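Local coordinates for polyphosphate kinase (Porphyromonas gingivalis, PDB 2O8R), which probably catalyses the reversible transfer of the terminal phosphate of ATP onto a growing chain of inorganic polyphosphate, with magnesium as cofactor, at residues A28-L33 with N653-R658; K40-F45 with R100-Q105; R132-E137 with S207-I212; F192-R197 with T202-S207; L309-P312 with L317-L320. The protein carries 3 engineered substitutions. All blocks are in the same frame, centred on the assembly; numbering follows the deposited sequence.

Interaction 1: A28-L33 with N653-R658; sequences AADRTL and NIKACR
Lys655 and Leu33 reach toward each other tip to tip, while the side chain of Asp30 crosses the lysine at about a right angle. The lysine sets out with CG anti to the carbonyl carbon (chi1 -70°) and bends again at chi2 and chi4, which brings its end up to the leucine fork: NZ is 3.4 Å from Leu33 CD2 and 3.5 Å from CD1 of the same leucine. Asp30 meets the chain one atom earlier, its OD2 lying 3.7 Å from Lys655 CE. From OD2 to Lys655 NZ the gap is 4.2 Å, an attraction of opposite charges rather than a salt bridge; the salt bridges of this buried ammonium go to Asp592 and Glu27. Lys655 belongs to the link between helix 636-651 and strand 657-659, and through it the contact ties the N-terminal domain to the second C-terminal domain. The side chain of Lys655 is about 11 Å from that of Arg570, a residue predicted to bind ATP. On the other side, Asp30 follows helix 13-29 and opens the type I turn Asp30-Leu33. Aspartate suits this place because one short carboxylate can hold the turn and still offer negative charge to the lysine. Its OD1 accepts from Thr32 N, 3.0 Å away, in an Asx turn. Thr32 OG1 also donates to Asp30 OD1, at 2.7 Å, and both donors come from above the same face of the carboxylate.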
# COMPACT_ATOMS: atom_id res chain seq x y z
N ALA A 28 28.41 2.20 7.49
CA ALA A 28 28.06 3.51 8.00
C ALA A 28 29.28 4.34 8.42
O ALA A 28 29.29 5.55 8.24
CB ALA A 28 27.10 3.37 9.14
N ALA A 29 30.32 3.66 8.92
CA ALA A 29 31.56 4.31 9.37
C ALA A 29 32.52 4.64 8.24
O ALA A 29 33.54 5.30 8.47
CB ALA A 29 32.27 3.43 10.40
N ASP A 30 32.21 4.17 7.03
CA ASP A 30 33.10 4.34 5.88
C ASP A 30 33.01 5.76 5.35
O ASP A 30 32.14 6.08 4.53
CB ASP A 30 32.79 3.32 4.78
CG ASP A 30 33.78 3.39 3.60
OD1 ASP A 30 34.68 4.25 3.60
OD2 ASP A 30 33.64 2.57 2.67
N ARG A 31 33.96 6.58 5.78
CA ARG A 31 33.95 7.99 5.41
C ARG A 31 34.20 8.27 3.94
O ARG A 31 34.07 9.41 3.52
CB ARG A 31 34.90 8.81 6.29
CG ARG A 31 34.26 9.14 7.61
CD ARG A 31 35.23 9.63 8.62
NE ARG A 31 35.82 10.90 8.25
CZ ARG A 31 35.26 12.09 8.46
NH1 ARG A 31 34.06 12.18 9.03
NH2 ARG A 31 35.90 13.19 8.08
N THR A 32 34.52 7.23 3.16
CA THR A 32 34.76 7.43 1.73
C THR A 32 33.46 7.39 0.95
O THR A 32 33.47 7.60 -0.26
CB THR A 32 35.69 6.38 1.15
OG1 THR A 32 34.99 5.12 1.08
CG2 THR A 32 36.94 6.24 2.00
N LEU A 33 32.37 7.10 1.64
CA LEU A 33 31.06 6.93 1.02
C LEU A 33 30.22 8.19 1.18
O LEU A 33 30.27 8.84 2.22
CB LEU A 33 30.33 5.75 1.65
CG LEU A 33 31.01 4.39 1.51
CD1 LEU A 33 30.10 3.36 2.08
CD2 LEU A 33 31.36 4.06 0.05
N ASN A 653 39.33 -5.27 -3.27
CA ASN A 653 40.08 -4.71 -2.14
C ASN A 653 39.47 -3.45 -1.51
O ASN A 653 40.17 -2.76 -0.77
CB ASN A 653 41.52 -4.38 -2.56
CG ASN A 653 41.60 -3.67 -3.89
OD1 ASN A 653 40.63 -3.07 -4.35
ND2 ASN A 653 42.76 -3.73 -4.52
N ILE A 654 38.21 -3.15 -1.81
CA ILE A 654 37.60 -1.92 -1.26
C ILE A 654 36.48 -2.19 -0.24
O ILE A 654 36.45 -1.56 0.80
CB ILE A 654 37.19 -0.89 -2.36
CG1 ILE A 654 38.34 0.07 -2.60
CG2 ILE A 654 36.06 -0.01 -1.92
CD1 ILE A 654 39.27 -0.37 -3.64
N LYS A 655 35.60 -3.13 -0.54
CA LYS A 655 34.49 -3.44 0.35
C LYS A 655 34.67 -4.78 1.05
O LYS A 655 34.21 -4.95 2.18
CB LYS A 655 33.14 -3.42 -0.40
CG LYS A 655 32.70 -2.01 -0.83
CD LYS A 655 32.82 -1.03 0.33
CE LYS A 655 32.54 0.40 -0.08
NZ LYS A 655 31.09 0.72 -0.05
N ALA A 656 35.34 -5.71 0.37
CA ALA A 656 35.48 -7.09 0.85
C ALA A 656 36.17 -7.16 2.18
O ALA A 656 37.14 -6.43 2.43
CB ALA A 656 36.23 -7.96 -0.15
N CYS A 657 35.69 -8.05 3.04
CA CYS A 657 36.34 -8.29 4.33
C CYS A 657 36.60 -9.78 4.53
O CYS A 657 35.77 -10.62 4.18
CB CYS A 657 35.48 -7.75 5.47
SG CYS A 657 35.52 -5.95 5.64
N ARG A 658 37.76 -10.10 5.10
CA ARG A 658 38.08 -11.46 5.44
C ARG A 658 37.70 -11.61 6.89
O ARG A 658 37.74 -10.65 7.65
CB ARG A 658 39.56 -11.80 5.18
CG ARG A 658 40.52 -11.20 6.16
CD ARG A 658 41.96 -11.59 5.86
NE ARG A 658 42.87 -10.68 6.57
CZ ARG A 658 43.30 -10.87 7.81
NH1 ARG A 658 42.94 -11.96 8.49
NH2 ARG A 658 44.11 -9.98 8.37

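Interaction 2: K40-F45 with R100-Q105; sequences KFLSIF and RIFYDQ
Phe102 swings its ring beside its own carbonyl carbon, CG lying anti to the backbone N (chi1 -177°), a setting that brings ring atom CD1 within 4.1 Å of Leu42 CD2. The two side chains cross at about a right angle, and the methyl approaches the ring obliquely. The torsions of Leu42 (chi1 -127°, chi2 36°) send its two methyls to different neighbours: CD2 goes to the phenylalanine, whereas CD1 stands 4.5 Å from Ile101 CG2, a looser touch. A forked leucine is well suited here, since a single side chain can address two successive residues on the facing helix. The contact joins helix 35-63 to helix 83-112 within the helical N-terminal domain, where the closest CA atoms, those of Leu42 and Phe102, are 8.4 Å apart. All three touching residues are buried and the meeting is wholly apolar, with dispersion and the exclusion of water as its forces. Helix 13-29 adds a third wall, with Ala28 against Leu42 and Leu25 against Ile101. Farther along helix 83-112, Ile106 packs on both Leu42 and Ile101. The side chain of Asn48, predicted to bind ATP, lies about 10 Å from that of Leu42.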
# COMPACT_ATOMS: atom_id res chain seq x y z
N LYS A 40 21.67 5.27 5.11
CA LYS A 40 20.94 4.06 4.73
C LYS A 40 21.40 2.85 5.51
O LYS A 40 20.58 2.08 6.00
CB LYS A 40 21.07 3.78 3.23
CG LYS A 40 19.81 4.01 2.40
CD LYS A 40 19.27 5.43 2.51
CE LYS A 40 17.78 5.43 2.24
NZ LYS A 40 17.20 6.75 2.57
N PHE A 41 22.71 2.68 5.65
CA PHE A 41 23.24 1.52 6.35
C PHE A 41 23.02 1.54 7.87
O PHE A 41 22.87 0.49 8.50
CB PHE A 41 24.70 1.26 5.97
CG PHE A 41 24.82 0.40 4.76
CD1 PHE A 41 24.70 0.95 3.50
CD2 PHE A 41 24.97 -0.97 4.89
CE1 PHE A 41 24.76 0.15 2.38
CE2 PHE A 41 25.03 -1.76 3.77
CZ PHE A 41 24.92 -1.20 2.51
N LEU A 42 22.98 2.74 8.44
CA LEU A 42 22.62 2.90 9.83
C LEU A 42 21.19 2.36 10.00
O LEU A 42 20.93 1.52 10.85
CB LEU A 42 22.70 4.38 10.21
CG LEU A 42 23.50 4.90 11.41
CD1 LEU A 42 24.78 4.11 11.64
CD2 LEU A 42 23.79 6.42 11.29
N SER A 43 20.29 2.84 9.15
CA SER A 43 18.89 2.40 9.18
C SER A 43 18.76 0.88 9.04
O SER A 43 18.06 0.23 9.83
CB SER A 43 18.11 3.13 8.07
OG SER A 43 17.18 2.28 7.44
N ILE A 44 19.46 0.31 8.06
CA ILE A 44 19.49 -1.13 7.81
C ILE A 44 19.92 -1.88 9.06
O ILE A 44 19.25 -2.83 9.48
CB ILE A 44 20.41 -1.52 6.63
CG1 ILE A 44 19.81 -1.04 5.31
CG2 ILE A 44 20.63 -3.03 6.60
CD1 ILE A 44 20.76 -1.13 4.11
N PHE A 45 21.03 -1.44 9.66
CA PHE A 45 21.55 -2.04 10.89
C PHE A 45 20.48 -2.09 11.97
O PHE A 45 20.33 -3.10 12.67
CB PHE A 45 22.75 -1.25 11.40
CG PHE A 45 23.21 -1.66 12.77
CD1 PHE A 45 24.18 -2.63 12.93
CD2 PHE A 45 22.67 -1.07 13.91
CE1 PHE A 45 24.61 -3.01 14.19
CE2 PHE A 45 23.10 -1.43 15.16
CZ PHE A 45 24.07 -2.40 15.31
N ARG A 100 28.42 6.99 18.21
CA ARG A 100 29.66 7.64 17.81
C ARG A 100 29.62 8.00 16.32
O ARG A 100 29.89 9.13 15.96
CB ARG A 100 30.87 6.77 18.13
CG ARG A 100 31.55 7.12 19.45
CD ARG A 100 32.83 6.33 19.65
NE ARG A 100 32.56 4.98 20.15
CZ ARG A 100 32.93 3.86 19.55
NH1 ARG A 100 33.62 3.89 18.41
NH2 ARG A 100 32.61 2.69 20.10
N ILE A 101 29.25 7.05 15.47
CA ILE A 101 29.12 7.32 14.05
C ILE A 101 28.10 8.42 13.80
O ILE A 101 28.35 9.35 13.05
CB ILE A 101 28.76 6.05 13.25
CG1 ILE A 101 29.88 5.03 13.42
CG2 ILE A 101 28.64 6.35 11.78
CD1 ILE A 101 29.51 3.65 13.00
N PHE A 102 26.96 8.32 14.49
CA PHE A 102 25.85 9.25 14.26
C PHE A 102 26.18 10.69 14.67
O PHE A 102 26.00 11.63 13.90
CB PHE A 102 24.60 8.77 14.98
CG PHE A 102 23.39 9.63 14.73
CD1 PHE A 102 22.81 9.70 13.47
CD2 PHE A 102 22.83 10.38 15.76
CE1 PHE A 102 21.71 10.49 13.23
CE2 PHE A 102 21.72 11.17 15.53
CZ PHE A 102 21.16 11.23 14.26
N TYR A 103 26.68 10.84 15.89
CA TYR A 103 26.94 12.16 16.44
C TYR A 103 28.28 12.74 16.01
O TYR A 103 28.42 13.96 15.87
CB TYR A 103 26.89 12.12 17.96
CG TYR A 103 25.51 12.02 18.53
CD1 TYR A 103 24.61 13.06 18.37
CD2 TYR A 103 25.11 10.90 19.23
CE1 TYR A 103 23.35 12.98 18.90
CE2 TYR A 103 23.85 10.81 19.76
CZ TYR A 103 22.97 11.86 19.59
OH TYR A 103 21.70 11.79 20.11
N ASP A 104 29.29 11.88 15.84
CA ASP A 104 30.64 12.35 15.56
C ASP A 104 30.93 12.45 14.08
O ASP A 104 31.87 13.14 13.68
CB ASP A 104 31.69 11.47 16.23
CG ASP A 104 31.47 11.34 17.71
OD1 ASP A 104 30.96 12.32 18.30
OD2 ASP A 104 31.80 10.29 18.28
N GLN A 105 30.15 11.78 13.26
CA GLN A 105 30.46 11.75 11.84
C GLN A 105 29.28 12.13 10.96
O GLN A 105 29.36 13.11 10.22
CB GLN A 105 31.03 10.39 11.45
CG GLN A 105 32.43 10.14 11.98
CD GLN A 105 32.97 8.76 11.61
OE1 GLN A 105 32.22 7.87 11.20
NE2 GLN A 105 34.28 8.59 11.75

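Interaction 3: R132-E137 with S207-I212; sequences RRFFHE and SFLEDI
Just before Phe134 and Phe135, which both pack on Ile212, the carbonyl oxygen of Arg132 is gripped twice by His136. The backbone N of His136 reaches Arg132 O at 3.1 Å, the ordinary helix bond, while His136 ND1 comes to Arg132 O at 2.8 Å from the opposite face of the carbonyl plane. The oxygen lies in the plane of the imidazole, and the ND1 bond fixes that ring against its own helix, on the outer side. Close by, Arg133 NE and Glu137 OE1 form a salt bridge of 2.8 Å one turn apart, though its hydrogen-bond geometry is weak. The inner side is apolar. Here helix 125-139 packs on helix 209-214, the short helix that starts directly after strand 204-208, in the middle domain of this PPK1-family enzyme. Phe135 keeps CG anti to the backbone N (chi1 175°), and its CB is 4.1 Å from Ile212 CG2. The longer branch of the isoleucine turns to the Phe134 ring, Ile212 CD1 approaching Phe134 CD2 obliquely at 4.3 Å. Leu209 CD1 comes to that ring at its edge, 4.4 Å from Phe134 CE2. The broad ring of Phe134 can thus meet two residues of the facing helix, and a beta-branched isoleucine can serve both phenylalanines. Val193 of the neighbouring strand touches Phe134, Leu209 and Ile212. Phe134 also packs on Phe410 of the second subunit.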
# COMPACT_ATOMS: atom_id res chain seq x y z
N ARG A 132 5.93 26.01 16.86
CA ARG A 132 4.85 26.27 17.80
C ARG A 132 3.51 26.20 17.08
O ARG A 132 2.55 25.65 17.62
CB ARG A 132 5.03 27.64 18.47
CG ARG A 132 3.96 28.01 19.45
CD ARG A 132 4.52 28.90 20.53
NE ARG A 132 3.55 29.92 20.94
CZ ARG A 132 3.78 30.85 21.87
NH1 ARG A 132 4.95 30.91 22.50
NH2 ARG A 132 2.83 31.74 22.15
N ARG A 133 3.46 26.70 15.85
CA ARG A 133 2.21 26.62 15.08
C ARG A 133 1.97 25.16 14.75
O ARG A 133 0.88 24.63 15.02
CB ARG A 133 2.27 27.46 13.81
CG ARG A 133 0.94 28.02 13.35
CD ARG A 133 0.92 28.28 11.84
NE ARG A 133 0.57 27.06 11.10
CZ ARG A 133 1.44 26.21 10.55
NH1 ARG A 133 2.75 26.44 10.61
NH2 ARG A 133 1.00 25.13 9.91
N PHE A 134 3.02 24.52 14.22
CA PHE A 134 3.00 23.13 13.76
C PHE A 134 2.55 22.21 14.87
O PHE A 134 1.66 21.38 14.68
CB PHE A 134 4.39 22.71 13.30
CG PHE A 134 4.44 21.37 12.59
CD1 PHE A 134 4.04 21.25 11.27
CD2 PHE A 134 4.95 20.25 13.23
CE1 PHE A 134 4.12 20.03 10.61
CE2 PHE A 134 5.03 19.03 12.58
CZ PHE A 134 4.62 18.93 11.27
N PHE A 135 3.17 22.36 16.04
CA PHE A 135 2.77 21.57 17.17
C PHE A 135 1.29 21.78 17.43
O PHE A 135 0.54 20.80 17.53
CB PHE A 135 3.57 21.87 18.43
CG PHE A 135 3.06 21.13 19.62
CD1 PHE A 135 3.40 19.79 19.80
CD2 PHE A 135 2.20 21.73 20.53
CE1 PHE A 135 2.92 19.07 20.89
CE2 PHE A 135 1.72 21.01 21.62
CZ PHE A 135 2.08 19.68 21.80
N HIS A 136 0.86 23.03 17.50
CA HIS A 136 -0.55 23.31 17.79
C HIS A 136 -1.51 22.78 16.73
O HIS A 136 -2.44 22.06 17.06
CB HIS A 136 -0.80 24.79 18.11
CG HIS A 136 -0.41 25.17 19.51
ND1 HIS A 136 0.87 25.57 19.85
CD2 HIS A 136 -1.11 25.18 20.67
CE1 HIS A 136 0.93 25.81 21.14
NE2 HIS A 136 -0.26 25.58 21.66
N GLU A 137 -1.28 23.11 15.47
CA GLU A 137 -2.25 22.74 14.44
C GLU A 137 -2.11 21.31 13.94
O GLU A 137 -3.09 20.71 13.52
CB GLU A 137 -2.18 23.70 13.25
CG GLU A 137 -2.51 25.15 13.54
CD GLU A 137 -2.33 26.03 12.31
OE1 GLU A 137 -1.79 25.53 11.29
OE2 GLU A 137 -2.73 27.21 12.35
N SER A 207 13.99 18.45 12.00
CA SER A 207 13.78 18.18 13.41
C SER A 207 13.13 16.83 13.55
O SER A 207 12.30 16.46 12.71
CB SER A 207 12.85 19.22 14.00
OG SER A 207 13.50 20.46 14.11
N PHE A 208 13.51 16.11 14.60
CA PHE A 208 12.78 14.91 15.03
C PHE A 208 11.40 15.34 15.52
O PHE A 208 11.26 16.36 16.22
CB PHE A 208 13.48 14.20 16.19
CG PHE A 208 14.78 13.52 15.81
CD1 PHE A 208 14.82 12.16 15.56
CD2 PHE A 208 15.96 14.24 15.74
CE1 PHE A 208 16.01 11.53 15.24
CE2 PHE A 208 17.15 13.61 15.42
CZ PHE A 208 17.18 12.26 15.16
N LEU A 209 10.39 14.58 15.16
CA LEU A 209 9.05 14.82 15.66
C LEU A 209 9.03 14.87 17.18
O LEU A 209 8.45 15.79 17.77
CB LEU A 209 8.10 13.75 15.14
CG LEU A 209 6.60 14.00 15.21
CD1 LEU A 209 6.28 15.41 14.75
CD2 LEU A 209 5.87 12.95 14.35
N GLU A 210 9.69 13.90 17.83
CA GLU A 210 9.64 13.79 19.30
C GLU A 210 10.31 14.96 19.99
O GLU A 210 9.95 15.30 21.12
CB GLU A 210 10.19 12.46 19.82
CG GLU A 210 11.70 12.25 19.66
CD GLU A 210 12.09 11.58 18.35
OE1 GLU A 210 11.38 11.77 17.33
OE2 GLU A 210 13.12 10.86 18.33
N ASP A 211 11.27 15.59 19.32
CA ASP A 211 11.90 16.79 19.84
C ASP A 211 10.89 17.94 19.92
O ASP A 211 10.76 18.60 20.94
CB ASP A 211 13.12 17.17 19.00
CG ASP A 211 14.38 16.39 19.39
OD1 ASP A 211 14.37 15.71 20.44
OD2 ASP A 211 15.37 16.46 18.65
N ILE A 212 10.14 18.15 18.84
CA ILE A 212 9.09 19.16 18.83
C ILE A 212 8.12 18.95 19.97
O ILE A 212 7.81 19.90 20.70
CB ILE A 212 8.32 19.20 17.50
CG1 ILE A 212 9.31 19.36 16.33
CG2 ILE A 212 7.25 20.34 17.55
CD1 ILE A 212 8.72 18.98 14.98

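Interaction 4: F192-R197 with T202-S207; sequences FVELPR and TFYYYS
Val193 and Ser207 form the tight, buried end of this contact, a hydrogen-bonded antiparallel pair. Val193 N donates to Ser207 O at 2.8 Å and 165°, in the carbonyl plane, and Ser207 N returns a bond to Val193 O at 2.9 Å. Branched Val193 and slim Ser207 share the buried face with Leu195 and Tyr205, which are joined by a long, loose backbone bond. On the other face Glu194 runs alongside Tyr206, its aliphatic CG 3.7 Å from the ring atom CE1, while the carboxylate carries on to the edge of the Tyr204 ring. Side chains take over at the more open end, where Arg197 and Tyr204 are partly exposed. With CG anti to the backbone N (chi1 -158°) and its chain extended to NE, Arg197 lays its guanidinium flat over one face of Tyr204, centres 4.1 Å apart and planes at 14°, a cation-pi stack. Arg197 NE also donates to Phe203 O at 3.0 Å, from above the carbonyl plane. Long, flat and charged, arginine can bind both ring and backbone while staying partly exposed. Strands 192-195 and 204-208 are the arms of an antiparallel beta hairpin, extended by strand 115-118 alongside the second arm.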
# COMPACT_ATOMS: atom_id res chain seq x y z
N PHE A 192 10.87 13.06 10.54
CA PHE A 192 11.66 14.27 10.33
C PHE A 192 10.83 15.38 9.72
O PHE A 192 10.17 15.18 8.70
CB PHE A 192 12.89 13.94 9.49
CG PHE A 192 13.72 12.85 10.08
CD1 PHE A 192 14.49 13.08 11.22
CD2 PHE A 192 13.71 11.58 9.53
CE1 PHE A 192 15.24 12.07 11.78
CE2 PHE A 192 14.46 10.56 10.08
CZ PHE A 192 15.23 10.81 11.21
N VAL A 193 10.85 16.54 10.37
CA VAL A 193 10.03 17.68 10.00
C VAL A 193 10.95 18.77 9.49
O VAL A 193 11.83 19.23 10.22
CB VAL A 193 9.19 18.17 11.22
CG1 VAL A 193 8.27 19.34 10.86
CG2 VAL A 193 8.37 17.04 11.77
N GLU A 194 10.77 19.15 8.22
CA GLU A 194 11.55 20.22 7.60
C GLU A 194 11.06 21.58 8.09
O GLU A 194 9.86 21.78 8.27
CB GLU A 194 11.44 20.16 6.08
CG GLU A 194 12.47 21.01 5.31
CD GLU A 194 12.14 21.17 3.82
OE1 GLU A 194 10.99 20.90 3.40
OE2 GLU A 194 13.05 21.59 3.06
N LEU A 195 12.00 22.49 8.34
CA LEU A 195 11.68 23.84 8.78
C LEU A 195 11.87 24.79 7.61
O LEU A 195 12.81 24.62 6.84
CB LEU A 195 12.58 24.25 9.94
CG LEU A 195 12.56 23.38 11.20
CD1 LEU A 195 13.15 24.13 12.37
CD2 LEU A 195 11.16 22.98 11.54
N PRO A 196 10.98 25.80 7.47
CA PRO A 196 11.04 26.69 6.30
C PRO A 196 12.37 27.42 6.10
O PRO A 196 13.12 27.68 7.05
CB PRO A 196 9.88 27.66 6.53
CG PRO A 196 8.94 26.89 7.44
CD PRO A 196 9.87 26.15 8.36
N ARG A 197 12.67 27.74 4.85
CA ARG A 197 14.02 28.06 4.45
C ARG A 197 14.02 29.15 3.40
O ARG A 197 13.05 29.29 2.65
CB ARG A 197 14.62 26.80 3.84
CG ARG A 197 16.09 26.74 3.85
CD ARG A 197 16.57 25.89 2.72
NE ARG A 197 17.95 26.23 2.43
CZ ARG A 197 18.39 26.56 1.22
NH1 ARG A 197 17.55 26.55 0.19
NH2 ARG A 197 19.67 26.87 1.05
N THR A 202 22.06 28.98 5.03
CA THR A 202 23.22 28.11 4.94
C THR A 202 22.83 26.63 4.89
O THR A 202 23.51 25.83 4.28
CB THR A 202 24.20 28.37 6.10
OG1 THR A 202 24.17 29.77 6.44
CG2 THR A 202 25.61 27.98 5.70
N PHE A 203 21.71 26.29 5.52
CA PHE A 203 21.28 24.90 5.63
C PHE A 203 19.83 24.67 5.26
O PHE A 203 19.00 25.60 5.21
CB PHE A 203 21.44 24.39 7.08
CG PHE A 203 22.79 24.66 7.69
CD1 PHE A 203 23.92 23.97 7.26
CD2 PHE A 203 22.92 25.59 8.71
CE1 PHE A 203 25.16 24.21 7.83
CE2 PHE A 203 24.16 25.84 9.29
CZ PHE A 203 25.29 25.15 8.85
N TYR A 204 19.55 23.40 4.99
CA TYR A 204 18.22 22.84 5.13
C TYR A 204 18.10 22.36 6.57
O TYR A 204 19.07 21.87 7.16
CB TYR A 204 18.05 21.68 4.17
CG TYR A 204 17.84 22.11 2.74
CD1 TYR A 204 16.56 22.27 2.24
CD2 TYR A 204 18.92 22.35 1.90
CE1 TYR A 204 16.35 22.66 0.94
CE2 TYR A 204 18.72 22.74 0.58
CZ TYR A 204 17.42 22.91 0.12
OH TYR A 204 17.18 23.31 -1.17
N TYR A 205 16.91 22.53 7.16
CA TYR A 205 16.73 22.22 8.56
C TYR A 205 15.78 21.06 8.76
O TYR A 205 14.77 20.97 8.06
CB TYR A 205 16.23 23.45 9.31
CG TYR A 205 17.25 24.55 9.33
CD1 TYR A 205 18.24 24.59 10.32
CD2 TYR A 205 17.26 25.54 8.35
CE1 TYR A 205 19.20 25.60 10.33
CE2 TYR A 205 18.21 26.54 8.35
CZ TYR A 205 19.17 26.57 9.34
OH TYR A 205 20.10 27.57 9.34
N TYR A 206 16.13 20.17 9.69
CA TYR A 206 15.22 19.10 10.05
C TYR A 206 15.15 18.90 11.55
O TYR A 206 16.11 19.15 12.28
CB TYR A 206 15.62 17.80 9.36
CG TYR A 206 15.59 17.90 7.87
CD1 TYR A 206 14.39 17.82 7.18
CD2 TYR A 206 16.77 18.09 7.15
CE1 TYR A 206 14.35 17.91 5.80
CE2 TYR A 206 16.75 18.19 5.76
CZ TYR A 206 15.53 18.10 5.10
OH TYR A 206 15.48 18.21 3.73
N SER A 207 13.99 18.45 12.00
CA SER A 207 13.78 18.18 13.41
C SER A 207 13.13 16.83 13.55
O SER A 207 12.30 16.46 12.71
CB SER A 207 12.85 19.22 14.00
OG SER A 207 13.50 20.46 14.11

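Interaction 5: L309-P312 with L317-L320; sequences LPNP and LETL
The polar side of this contact centres on the amide of Asn311. Its ND2 points to Glu318 OE1 across 3.5 Å, and though the N-H...O angle of 155° is fair, the length makes this a weak hydrogen bond. Amide and carboxylate planes stand 82° apart, nearly perpendicular, and the two side chains pass obliquely. Glu318 arrives with CG between its backbone N and carbonyl carbon (chi1 61°), after which the chain runs out straight to the amide. The stronger partner of Asn311 ND2 is the backbone O of Arg316, in the loop joining the segments. Asn311 OD1 accepts from Phe313 N, two residues on, which is the pattern of an Asx turn. Asparagine is apt here, for one small flat group supplies a donor and an acceptor to a chain that forms neither helix nor strand.

Van der Waals contact comes from Leu317, whose side chain passes the amide at a slant: its CB is 3.8 Å from Asn311 ND2, and its CD1 is 3.9 Å from Asn311 OD1. The leucine has a left-handed backbone conformation, helping the chain to turn. Tyr36 of helix 35-63 touches both Asn311 and Leu317, and Asp37 of that helix holds Thr319, so the loop is laid against the N-terminal domain.

With backbone bonds at each end of the amide and only a weak one to the carboxylate, the chemistry implies that Asn311 chiefly shapes the loop locally, while Glu318 probably adds a modest electrostatic attraction at a partly exposed surface.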
# COMPACT_ATOMS: atom_id res chain seq x y z
N LEU A 309 15.01 10.10 6.27
CA LEU A 309 15.60 11.43 6.30
C LEU A 309 15.75 11.89 4.87
O LEU A 309 16.40 11.22 4.08
CB LEU A 309 16.95 11.42 6.98
CG LEU A 309 17.55 12.82 7.17
CD1 LEU A 309 16.66 13.65 8.10
CD2 LEU A 309 18.98 12.72 7.70
N PRO A 310 15.12 13.01 4.53
CA PRO A 310 15.18 13.50 3.17
C PRO A 310 16.57 13.97 2.80
O PRO A 310 17.26 14.53 3.65
CB PRO A 310 14.22 14.69 3.18
CG PRO A 310 13.42 14.56 4.42
CD PRO A 310 14.29 13.86 5.39
N ASN A 311 16.98 13.72 1.56
CA ASN A 311 18.15 14.37 0.97
C ASN A 311 17.68 15.46 0.02
O ASN A 311 17.36 15.18 -1.13
CB ASN A 311 18.98 13.35 0.19
CG ASN A 311 20.15 13.98 -0.58
OD1 ASN A 311 20.42 15.18 -0.48
ND2 ASN A 311 20.84 13.16 -1.34
N PRO A 312 17.65 16.72 0.50
CA PRO A 312 17.24 17.86 -0.30
C PRO A 312 18.22 18.22 -1.42
O PRO A 312 17.99 19.20 -2.12
CB PRO A 312 17.19 18.99 0.71
CG PRO A 312 18.20 18.63 1.70
CD PRO A 312 18.05 17.15 1.85
N LEU A 317 25.08 13.76 -2.96
CA LEU A 317 25.23 13.10 -1.64
C LEU A 317 24.87 11.59 -1.57
O LEU A 317 24.66 11.05 -0.47
CB LEU A 317 24.50 13.91 -0.53
CG LEU A 317 24.70 15.43 -0.46
CD1 LEU A 317 24.04 16.09 0.79
CD2 LEU A 317 26.17 15.74 -0.51
N GLU A 318 24.83 10.91 -2.71
CA GLU A 318 24.43 9.49 -2.80
C GLU A 318 24.93 8.82 -4.09
O GLU A 318 24.79 9.39 -5.17
CB GLU A 318 22.91 9.37 -2.73
CG GLU A 318 22.17 10.09 -3.86
CD GLU A 318 20.66 10.05 -3.72
OE1 GLU A 318 20.16 9.96 -2.57
OE2 GLU A 318 19.98 10.13 -4.76
N THR A 319 25.50 7.63 -4.00
CA THR A 319 26.05 6.98 -5.19
C THR A 319 24.97 6.74 -6.21
O THR A 319 23.93 6.17 -5.90
CB THR A 319 26.73 5.63 -4.89
OG1 THR A 319 25.92 4.91 -3.96
CG2 THR A 319 28.13 5.85 -4.29
N LEU A 320 25.22 7.22 -7.42
CA LEU A 320 24.29 7.02 -8.52
C LEU A 320 24.48 5.62 -9.09
O LEU A 320 25.56 5.29 -9.58
CB LEU A 320 24.51 8.09 -9.59
CG LEU A 320 24.19 7.79 -11.05
CD1 LEU A 320 22.69 7.83 -11.32
CD2 LEU A 320 24.92 8.78 -11.91

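In the fold
Interactions 2 and 3 are buried helix packing, leucine, isoleucine and phenylalanine alone crossing between the segments, whereas interaction 5 is a surface loop held largely by one amide and interaction 1 is a charged, partly buried seam between domains far apart in sequence. Interactions 3 and 4 share Ser207 and strand 204-208; Val193 of the hairpin packs against the helices of interaction 3. Interaction 4 combines backbone pairing with an arginine-tyrosine cation-pi stack at its more open end, and its tyrosines touch Pro310 and Pro312 of interaction 5. Interactions 1 and 2 meet where Ala28 packs on Leu42. Phe102 touching Phe208 links interaction 2 to interaction 3, so N-terminal and middle domains adjoin through aromatic rings.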